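Local atomic coordinates of amidase, hydantoinase/carbamoylase family (Paraburkholderia phymatum, PDB entry 6C0D), a protein that probably hydrolyses N-carbamoyl-L-amino acids as a homodimeric, zinc-binding amidase of the peptidase M20 family. Residues A[262-265]-A[266-269]; A[15-18]-A[19-22]; A[230-233]-A[234-237]; A[314-317]-A[318-322]. One frame throughout, in Å; residues are numbered along the deposited sequence. Where two conformers were deposited one is given.

Along the chain the order is contact 2, contact 3, contact 1, contact 4. Contact 2 opens helix 18-30, its centre about 69 Å from that of contact 3 on the opposite side of the chain's centre. The other three belong to a lobe built from helices 244-262 and 299-317 and strands 231-232, 268-277 and 283-296, consistent with the dimerisation domain of M20 enzymes, apart from the zinc-binding domain: contact 3 precedes helix 244-262, contact 1 follows it, and contact 4 lies at the C-terminal part of helix 299-317. Nearest atoms of contacts 3 and 4 are about 9 Å apart. Contacts 1 and 3, centred about 40 Å apart, both touch the second subunit, an ethanediol bridging them across the dimer.

Contact 1. Residues A[262-265]-A[266-269]; sequences LADA and DTVW. With EDO (1,2-ethanediol), chain F.
Residues 264 to 267 form a type I beta turn that brings Ala263 CA to 5.3 Å from Thr267 CA, and Thr267 N closes it on Asp264 O. The side chains reinforce this reversal from both ends. Asp264 CG sits between its own backbone N and carbonyl carbon (chi1 70°), which folds the carboxylate back over the turn; OD1 then accepts from Asp266 N at 2.9 Å, the donor standing 47° out of the carboxylate plane, with a weak second bond from Thr267 N. In the reverse direction Thr267 OG1 receives Asp264 N at 3.0 Å and also bonds to Asp296. Beside these polar links, Ala263 CB packs 3.6 Å from Thr267 CB and also meets Trp269 CZ3 at 3.9 Å. One water spans Asp264 OD2 and Asp266 OD2, consistent with easing two like charges; Asp266 OD1 is salt-bridged to Arg202. An ethanediol, probably from the crystallisation liquor, donates through O2 to Asp266 O at 2.9 Å and also bonds Gly234 O of the second subunit. Trp269 NE1 reaches back to Asp256 on helix 244-262. The bond from Asp266 N to Asp264 OD1 is that of an Asx turn, here overlapping a beta turn that connects helix 244-262 to strand 268-277.

Contact 2. Residues A[15-18]-A[19-22]; sequences RIDP and IRLL. With EDO (1,2-ethanediol), chain K.
The chain turns from an extended lead-in at Ile16 and Asp17 into the first turn of helix 18-30, with Asp17 CA 5.4 Å from Arg20 CA and Leu21 N bonded to Asp17 O at 3.0 Å. Asp17 is the N-cap. Its CG lies anti to the backbone N (chi1 178°), which directs OD1 back over the helix start, where Arg20 N donates to it at 3.1 Å in a nearly straight bond (174°) arriving from above the carboxylate plane; Ile19 N adds a weak bond to the same oxygen. The other oxygen, OD2, accepts from the O2 of a bound ethanediol at 2.9 Å. Arg20 crosses Asp17 at about a right angle: its chain bends at chi3 (62°) and carries one guanidinium face over Asp17 CB, which is 3.7 Å from Arg20 NE. Asp17 OD2 lies well out of the guanidinium plane, so the opposite charges are near without a salt bridge. The arginine's ion pairs run instead to Glu110 and Glu117 of helix 102-117. Ile16 CD1 meets Leu21 CD2 at 4.3 Å, and both go on to pack against neighbouring helices, Ile16 against helix 399-419 and helix 102-117, Leu21 against Ile106 and Tyr107 of the latter.

Contact 3. Residues A[230-233]-A[234-237]; sequences RNHA and GTTP. With EDO (1,2-ethanediol), chain B.
His232 folds back onto the residues that follow it, and the tight part of the contact gathers around its ring and its carbonyl. A chi1 of -173° swings the imidazole back over the following residues, and chi2 of -61° brings its ND1 edge to Gly234 N, which donates at 2.9 Å and lies only 10° out of the ring plane. Thr235 CG2 comes over one ring face in a CH-pi contact, 3.9 Å from the centroid. The carbonyl of His232 is gripped twice by one residue, by Thr236 OG1 at 2.8 Å and by Thr236 N at 3.2 Å. That same hydroxyl oxygen presses against Asn231 CB at 3.3 Å. The looser side is bridged by a water, which accepts from Asn231 ND2 and His232 N and gives Thr236 OG1 a weak bond. In the dimer interface an ethanediol links Gly234 O to Asp266 O of the second subunit, and His232 packs on Arg295 of that subunit, with a buffer molecule (EPE) beside its ring. In M20 relatives the histidine of this His-Ala-Gly segment reaches the partner's active site, probably so here. Strand 231-232 pairs with strand 283-296 through Asn231 and Val284, and the loop leads on to helix 244-262.

Contact 4. Residues A[314-317]-A[318-322]; sequences DEWN and GQHLV. With EDO (1,2-ethanediol), chain H.
Asp314 and Glu315 meet Gly318 through their backbones: Gly318 N donates to Glu315 O at 3.1 Å, and only weakly to Asp314 O. The next residue, Trp316, carries most of the contact. Its carbonyl oxygen takes two N-H groups, Gln319 N and His320 N, each at 3.0 Å. A chi1 of -178° stretches the indole along the loop, where His320 lies over one face. The imidazole and the six-membered ring form a face-to-face stack, centroids 3.7 Å apart and planes at 22°, with His320 CD2 3.3 Å from Trp316 CD2. His320 CB makes a CH-pi contact with the five-membered ring. Helix 299-317, here near its C-terminal end and running on to strand 323-328, belongs with helix 244-262 to the two-helix layer over the sheet of a lobe consistent with the M20 dimerisation domain, and the indole packs on Ala247 and Ala250 of that second helix. At the ring edge Trp316 NE1 donates to Val322 O at 2.7 Å, 9° from the indole plane, which would hold the ring's rotation. Beside it, an ethanediol accepts from Val322 N through O2 at 3.1 Å and lies against the edge of the His320 ring. Asn317 follows, its OD1 accepting from Ala324 N on strand 323-328.

Contact 1. Residues A[262-265]-A[266-269]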
loop_
_atom_site.group_PDB
_atom_site.type_symbol
_atom_site.label_atom_id
_atom_site.label_comp_id
_atom_site.label_asym_id
_atom_site.label_seq_id
_atom_site.Cartn_x
_atom_site.Cartn_y
_atom_site.Cartn_z
ATOM N N LEU A 262 -6.176 7.869 -26.283
ATOM C CA LEU A 262 -6.016 9.315 -26.444
ATOM C C LEU A 262 -4.566 9.748 -26.612
ATOM O O LEU A 262 -4.313 10.834 -27.156
ATOM C CB LEU A 262 -6.604 10.050 -25.233
ATOM C CG LEU A 262 -8.111 9.909 -25.005
ATOM C CD1 LEU A 262 -8.483 10.423 -23.622
ATOM C CD2 LEU A 262 -8.871 10.670 -26.098
ATOM N N ALA A 263 -3.623 8.925 -26.159
ATOM C CA ALA A 263 -2.228 9.300 -26.012
ATOM C C ALA A 263 -1.513 9.395 -27.360
ATOM O O ALA A 263 -1.890 8.749 -28.339
ATOM C CB ALA A 263 -1.497 8.259 -25.153
ATOM N N ASP A 264 -0.445 10.203 -27.393
ATOM C CA ASP A 264 0.606 10.004 -28.385
ATOM C C ASP A 264 1.839 9.490 -27.640
ATOM O O ASP A 264 1.766 9.167 -26.451
ATOM C CB ASP A 264 0.860 11.278 -29.218
ATOM C CG ASP A 264 1.508 12.408 -28.440
ATOM O OD1 ASP A 264 1.952 12.234 -27.281
ATOM O OD2 ASP A 264 1.586 13.514 -29.013
ATOM N N ALA A 265 2.986 9.433 -28.323
ATOM C CA ALA A 265 4.153 8.804 -27.703
ATOM C C ALA A 265 4.673 9.580 -26.500
ATOM O O ALA A 265 5.403 9.005 -25.678
ATOM C CB ALA A 265 5.281 8.634 -28.731
ATOM N N ASP A 266 4.307 10.859 -26.367
ATOM C CA ASP A 266 4.813 11.682 -25.276
ATOM C C ASP A 266 3.891 11.716 -24.059
ATOM O O ASP A 266 4.344 12.093 -22.975
ATOM C CB ASP A 266 5.053 13.129 -25.748
ATOM C CG ASP A 266 6.204 13.251 -26.749
ATOM O OD1 ASP A 266 7.012 12.307 -26.868
ATOM O OD2 ASP A 266 6.304 14.312 -27.406
ATOM N N THR A 267 2.621 11.358 -24.210
ATOM C CA THR A 267 1.698 11.371 -23.072
ATOM C C THR A 267 2.217 10.454 -21.967
ATOM O O THR A 267 2.722 9.370 -22.256
ATOM C CB THR A 267 0.321 10.897 -23.538
ATOM O OG1 THR A 267 -0.048 11.615 -24.729
ATOM C CG2 THR A 267 -0.755 11.108 -22.451
ATOM N N VAL A 268 2.094 10.879 -20.694
ATOM C CA VAL A 268 2.463 10.004 -19.576
ATOM C C VAL A 268 1.333 9.908 -18.562
ATOM O O VAL A 268 0.570 10.857 -18.349
ATOM C CB VAL A 268 3.767 10.437 -18.858
ATOM C CG1 VAL A 268 4.982 10.256 -19.802
ATOM C CG2 VAL A 268 3.684 11.869 -18.290
ATOM N N TRP A 269 1.242 8.740 -17.916
ATOM C CA TRP A 269 0.354 8.593 -16.772
ATOM C C TRP A 269 0.912 7.503 -15.870
ATOM O O TRP A 269 1.591 6.576 -16.334
ATOM C CB TRP A 269 -1.096 8.287 -17.180
ATOM C CG TRP A 269 -1.346 6.942 -17.850
ATOM C CD1 TRP A 269 -1.808 5.773 -17.253
ATOM C CD2 TRP A 269 -1.202 6.653 -19.235
ATOM N NE1 TRP A 269 -1.942 4.789 -18.201
ATOM C CE2 TRP A 269 -1.585 5.303 -19.426
ATOM C CE3 TRP A 269 -0.770 7.404 -20.346
ATOM C CZ2 TRP A 269 -1.551 4.689 -20.680
ATOM C CZ3 TRP A 269 -0.743 6.784 -21.599
ATOM C CH2 TRP A 269 -1.120 5.447 -21.751
HETATM C C1 EDO F . 7.630 13.943 -21.191
HETATM O O1 EDO F . 6.366 14.068 -20.488
HETATM C C2 EDO F . 7.938 12.494 -21.575
HETATM O O2 EDO F . 7.273 12.135 -22.793
HETATM O O HOH W 1 2.205 7.507 -24.259
HETATM O O HOH W 2 4.103 14.693 -29.427
HETATM O O HOH W 3 5.332 8.913 -23.010
#

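Contact 2. Residues A[15-18]-A[19-22]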
loop_
_atom_site.group_PDB
_atom_site.type_symbol
_atom_site.label_atom_id
_atom_site.label_comp_id
_atom_site.label_asym_id
_atom_site.label_seq_id
_atom_site.Cartn_x
_atom_site.Cartn_y
_atom_site.Cartn_z
ATOM N N ARG A 15 32.814 33.607 -27.315
ATOM C CA ARG A 15 33.507 32.353 -27.011
ATOM C C ARG A 15 33.511 32.166 -25.498
ATOM O O ARG A 15 34.124 32.961 -24.776
ATOM C CB ARG A 15 34.932 32.385 -27.569
ATOM N N ILE A 16 32.822 31.130 -25.003
ATOM C CA ILE A 16 32.850 30.886 -23.567
ATOM C C ILE A 16 34.231 30.385 -23.167
ATOM O O ILE A 16 35.043 29.960 -23.992
ATOM C CB ILE A 16 31.768 29.889 -23.114
ATOM C CG1 ILE A 16 32.117 28.472 -23.609
ATOM C CG2 ILE A 16 30.403 30.335 -23.602
ATOM C CD1 ILE A 16 31.276 27.362 -22.935
ATOM N N ASP A 17 34.490 30.434 -21.871
ATOM C CA ASP A 17 35.715 29.874 -21.310
ATOM C C ASP A 17 35.304 28.582 -20.618
ATOM O O ASP A 17 34.699 28.627 -19.536
ATOM C CB ASP A 17 36.358 30.857 -20.322
ATOM C CG ASP A 17 37.613 30.303 -19.657
ATOM O OD1 ASP A 17 37.829 29.080 -19.679
ATOM O OD2 ASP A 17 38.383 31.107 -19.092
ATOM N N PRO A 18 35.572 27.414 -21.209
ATOM C CA PRO A 18 35.044 26.171 -20.625
ATOM C C PRO A 18 35.660 25.840 -19.280
ATOM O O PRO A 18 34.997 25.211 -18.441
ATOM C CB PRO A 18 35.376 25.109 -21.687
ATOM C CG PRO A 18 36.577 25.669 -22.420
ATOM C CD PRO A 18 36.341 27.173 -22.445
ATOM N N ILE A 19 36.905 26.254 -19.042
ATOM C CA ILE A 19 37.532 25.983 -17.755
ATOM C C ILE A 19 36.858 26.809 -16.669
ATOM O O ILE A 19 36.517 26.303 -15.591
ATOM C CB ILE A 19 39.044 26.262 -17.830
ATOM C CG1 ILE A 19 39.711 25.327 -18.845
ATOM C CG2 ILE A 19 39.703 26.084 -16.455
ATOM C CD1 ILE A 19 41.193 25.635 -19.058
ATOM N N ARG A 20 36.646 28.096 -16.950
ATOM C CA ARG A 20 35.950 28.976 -16.017
ATOM C C ARG A 20 34.546 28.456 -15.714
ATOM O O ARG A 20 34.093 28.493 -14.562
ATOM C CB ARG A 20 35.894 30.391 -16.616
ATOM C CG ARG A 20 35.279 31.467 -15.730
ATOM C CD ARG A 20 35.479 32.852 -16.365
ATOM N NE ARG A 20 34.798 32.956 -17.661
ATOM C CZ ARG A 20 34.957 33.969 -18.511
ATOM N NH1 ARG A 20 35.771 34.975 -18.207
ATOM N NH2 ARG A 20 34.295 33.985 -19.664
ATOM N N LEU A 21 33.839 27.990 -16.746
ATOM C CA LEU A 21 32.498 27.427 -16.563
ATOM C C LEU A 21 32.513 26.245 -15.597
ATOM O O LEU A 21 31.757 26.217 -14.618
ATOM C CB LEU A 21 31.944 26.981 -17.911
ATOM C CG LEU A 21 30.648 26.182 -17.852
ATOM C CD1 LEU A 21 29.491 27.130 -17.519
ATOM C CD2 LEU A 21 30.429 25.465 -19.182
ATOM N N LEU A 22 33.357 25.247 -15.873
ATOM C CA LEU A 22 33.414 24.061 -15.020
ATOM C C LEU A 22 33.901 24.400 -13.614
ATOM O O LEU A 22 33.424 23.820 -12.629
ATOM C CB LEU A 22 34.310 22.995 -15.665
ATOM C CG LEU A 22 33.619 22.416 -16.903
ATOM C CD1 LEU A 22 34.604 21.663 -17.805
ATOM C CD2 LEU A 22 32.481 21.518 -16.469
HETATM C C1 EDO K . 38.846 30.741 -14.453
HETATM O O1 EDO K . 38.458 32.076 -14.103
HETATM C C2 EDO K . 40.020 30.775 -15.427
HETATM O O2 EDO K . 39.677 30.098 -16.646
#

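Contact 3. Residues A[230-233]-A[234-237]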
loop_
_atom_site.group_PDB
_atom_site.type_symbol
_atom_site.label_atom_id
_atom_site.label_comp_id
_atom_site.label_asym_id
_atom_site.label_seq_id
_atom_site.Cartn_x
_atom_site.Cartn_y
_atom_site.Cartn_z
ATOM N N ARG A 230 -15.638 -5.250 3.743
ATOM C CA ARG A 230 -14.695 -6.156 4.387
ATOM C C ARG A 230 -15.346 -7.520 4.571
ATOM O O ARG A 230 -16.540 -7.607 4.864
ATOM C CB ARG A 230 -14.290 -5.606 5.755
ATOM C CG ARG A 230 -12.877 -5.148 5.891
ATOM C CD ARG A 230 -12.607 -4.650 7.307
ATOM N NE ARG A 230 -11.869 -3.389 7.286
ATOM C CZ ARG A 230 -11.225 -2.890 8.332
ATOM N NH1 ARG A 230 -10.566 -1.744 8.223
ATOM N NH2 ARG A 230 -11.232 -3.550 9.484
ATOM N N ASN A 231 -14.556 -8.587 4.439
ATOM C CA ASN A 231 -15.070 -9.938 4.658
ATOM C C ASN A 231 -13.912 -10.855 5.027
ATOM O O ASN A 231 -12.748 -10.577 4.733
ATOM C CB ASN A 231 -15.774 -10.514 3.420
ATOM C CG ASN A 231 -17.247 -10.155 3.325
ATOM O OD1 ASN A 231 -17.672 -9.524 2.351
ATOM N ND2 ASN A 231 -18.050 -10.618 4.294
ATOM N N HIS A 232 -14.254 -11.959 5.678
ATOM C CA HIS A 232 -13.267 -12.984 5.993
ATOM C C HIS A 232 -12.836 -13.666 4.696
ATOM O O HIS A 232 -13.681 -14.160 3.943
ATOM C CB HIS A 232 -13.896 -13.973 6.974
ATOM C CG HIS A 232 -12.942 -14.993 7.521
ATOM N ND1 HIS A 232 -12.270 -15.889 6.719
ATOM C CD2 HIS A 232 -12.582 -15.286 8.796
ATOM C CE1 HIS A 232 -11.512 -16.671 7.472
ATOM N NE2 HIS A 232 -11.680 -16.325 8.737
ATOM N N ALA A 233 -11.525 -13.678 4.422
ATOM C CA ALA A 233 -11.037 -14.164 3.134
ATOM C C ALA A 233 -11.155 -15.675 2.967
ATOM O O ALA A 233 -10.960 -16.169 1.848
ATOM C CB ALA A 233 -9.576 -13.761 2.934
ATOM N N GLY A 234 -11.414 -16.414 4.039
ATOM C CA GLY A 234 -11.554 -17.860 3.953
ATOM C C GLY A 234 -13.008 -18.292 3.855
ATOM O O GLY A 234 -13.356 -19.190 3.089
ATOM N N THR A 235 -13.884 -17.646 4.616
ATOM C CA THR A 235 -15.249 -18.130 4.714
ATOM C C THR A 235 -16.191 -17.492 3.702
ATOM O O THR A 235 -17.287 -18.022 3.489
ATOM C CB THR A 235 -15.784 -17.886 6.127
ATOM O OG1 THR A 235 -15.754 -16.488 6.392
ATOM C CG2 THR A 235 -14.893 -18.553 7.154
ATOM N N THR A 236 -15.797 -16.375 3.071
ATOM C CA THR A 236 -16.688 -15.640 2.173
ATOM C C THR A 236 -16.578 -16.160 0.743
ATOM O O THR A 236 -15.519 -15.989 0.117
ATOM C CB THR A 236 -16.365 -14.152 2.204
ATOM O OG1 THR A 236 -16.429 -13.696 3.557
ATOM C CG2 THR A 236 -17.405 -13.372 1.356
ATOM N N PRO A 237 -17.629 -16.767 0.178
ATOM C CA PRO A 237 -17.529 -17.284 -1.194
ATOM C C PRO A 237 -17.229 -16.157 -2.173
ATOM O O PRO A 237 -17.641 -15.015 -1.971
ATOM C CB PRO A 237 -18.915 -17.891 -1.454
ATOM C CG PRO A 237 -19.490 -18.157 -0.075
ATOM C CD PRO A 237 -18.938 -17.069 0.797
HETATM C C1 EDO B . -15.299 -21.525 2.068
HETATM O O1 EDO B . -13.885 -21.502 1.738
HETATM C C2 EDO B . -16.114 -20.578 1.185
HETATM O O2 EDO B . -16.440 -21.199 -0.065
HETATM O O HOH W 4 -16.981 -11.995 6.485
#

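Contact 4. Residues A[314-317]-A[318-322]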
loop_
_atom_site.group_PDB
_atom_site.type_symbol
_atom_site.label_atom_id
_atom_site.label_comp_id
_atom_site.label_asym_id
_atom_site.label_seq_id
_atom_site.Cartn_x
_atom_site.Cartn_y
_atom_site.Cartn_z
ATOM N N ASP A 314 -18.129 7.194 -13.834
ATOM C CA ASP A 314 -19.581 7.119 -13.994
ATOM C C ASP A 314 -20.003 5.781 -14.590
ATOM O O ASP A 314 -21.005 5.192 -14.166
ATOM C CB ASP A 314 -20.091 8.264 -14.871
ATOM C CG ASP A 314 -19.983 9.620 -14.198
ATOM O OD1 ASP A 314 -19.812 9.666 -12.966
ATOM O OD2 ASP A 314 -20.075 10.648 -14.905
ATOM N N GLU A 315 -19.256 5.281 -15.581
ATOM C CA GLU A 315 -19.573 3.967 -16.143
ATOM C C GLU A 315 -19.402 2.869 -15.105
ATOM O O GLU A 315 -20.259 1.986 -14.966
ATOM C CB GLU A 315 -18.688 3.672 -17.350
ATOM C CG GLU A 315 -18.939 4.568 -18.544
ATOM C CD GLU A 315 -17.786 4.517 -19.534
ATOM O OE1 GLU A 315 -16.974 3.563 -19.450
ATOM O OE2 GLU A 315 -17.683 5.431 -20.383
ATOM N N TRP A 316 -18.285 2.897 -14.376
ATOM C CA TRP A 316 -18.065 1.922 -13.313
ATOM C C TRP A 316 -19.238 1.915 -12.338
ATOM O O TRP A 316 -19.788 0.856 -12.007
ATOM C CB TRP A 316 -16.742 2.220 -12.583
ATOM C CG TRP A 316 -16.467 1.206 -11.526
ATOM C CD1 TRP A 316 -16.954 1.189 -10.238
ATOM C CD2 TRP A 316 -15.695 0.012 -11.679
ATOM N NE1 TRP A 316 -16.510 0.048 -9.577
ATOM C CE2 TRP A 316 -15.743 -0.685 -10.445
ATOM C CE3 TRP A 316 -14.953 -0.530 -12.736
ATOM C CZ2 TRP A 316 -15.084 -1.895 -10.249
ATOM C CZ3 TRP A 316 -14.306 -1.743 -12.540
ATOM C CH2 TRP A 316 -14.377 -2.409 -11.306
ATOM N N ASN A 317 -19.656 3.100 -11.891
ATOM C CA ASN A 317 -20.712 3.196 -10.889
ATOM C C ASN A 317 -22.086 2.823 -11.419
ATOM O O ASN A 317 -23.026 2.676 -10.623
ATOM C CB ASN A 317 -20.729 4.620 -10.323
ATOM C CG ASN A 317 -19.586 4.831 -9.350
ATOM O OD1 ASN A 317 -19.113 3.869 -8.757
ATOM N ND2 ASN A 317 -19.121 6.060 -9.205
ATOM N N GLY A 318 -22.237 2.682 -12.728
ATOM C CA GLY A 318 -23.482 2.195 -13.283
ATOM C C GLY A 318 -23.514 0.693 -13.435
ATOM O O GLY A 318 -24.456 0.154 -14.020
ATOM N N GLN A 319 -22.505 -0.013 -12.920
ATOM C CA GLN A 319 -22.413 -1.439 -13.195
ATOM C C GLN A 319 -22.003 -2.276 -11.989
ATOM O O GLN A 319 -22.520 -3.381 -11.802
ATOM C CB GLN A 319 -21.422 -1.665 -14.337
ATOM C CG GLN A 319 -21.194 -3.139 -14.646
ATOM C CD GLN A 319 -20.361 -3.336 -15.898
ATOM O OE1 GLN A 319 -20.314 -2.464 -16.764
ATOM N NE2 GLN A 319 -19.701 -4.482 -15.996
ATOM N N HIS A 320 -21.059 -1.791 -11.185
ATOM C CA HIS A 320 -20.369 -2.649 -10.228
ATOM C C HIS A 320 -20.847 -2.418 -8.799
ATOM O O HIS A 320 -21.336 -1.342 -8.445
ATOM C CB HIS A 320 -18.857 -2.415 -10.308
ATOM C CG HIS A 320 -18.252 -2.880 -11.594
ATOM N ND1 HIS A 320 -17.988 -4.208 -11.844
ATOM C CD2 HIS A 320 -17.900 -2.206 -12.715
ATOM C CE1 HIS A 320 -17.478 -4.332 -13.056
ATOM N NE2 HIS A 320 -17.416 -3.134 -13.607
ATOM N N LEU A 321 -20.671 -3.450 -7.966
ATOM C CA LEU A 321 -21.098 -3.361 -6.572
ATOM C C LEU A 321 -20.153 -2.506 -5.742
ATOM O O LEU A 321 -20.598 -1.844 -4.799
ATOM C CB LEU A 321 -21.202 -4.756 -5.956
ATOM C CG LEU A 321 -22.340 -5.647 -6.457
ATOM C CD1 LEU A 321 -22.305 -6.994 -5.737
ATOM C CD2 LEU A 321 -23.657 -4.933 -6.223
ATOM N N VAL A 322 -18.864 -2.495 -6.074
ATOM C CA VAL A 322 -17.913 -1.618 -5.395
ATOM C C VAL A 322 -18.039 -0.220 -5.994
ATOM O O VAL A 322 -17.885 -0.040 -7.205
ATOM C CB VAL A 322 -16.473 -2.149 -5.532
ATOM C CG1 VAL A 322 -15.487 -1.185 -4.900
ATOM C CG2 VAL A 322 -16.332 -3.547 -4.876
HETATM C C1 EDO H . -18.658 -6.159 -9.412
HETATM O O1 EDO H . -20.030 -6.518 -9.573
HETATM C C2 EDO H . -18.422 -5.741 -7.972
HETATM O O2 EDO H . -17.539 -4.612 -7.922
#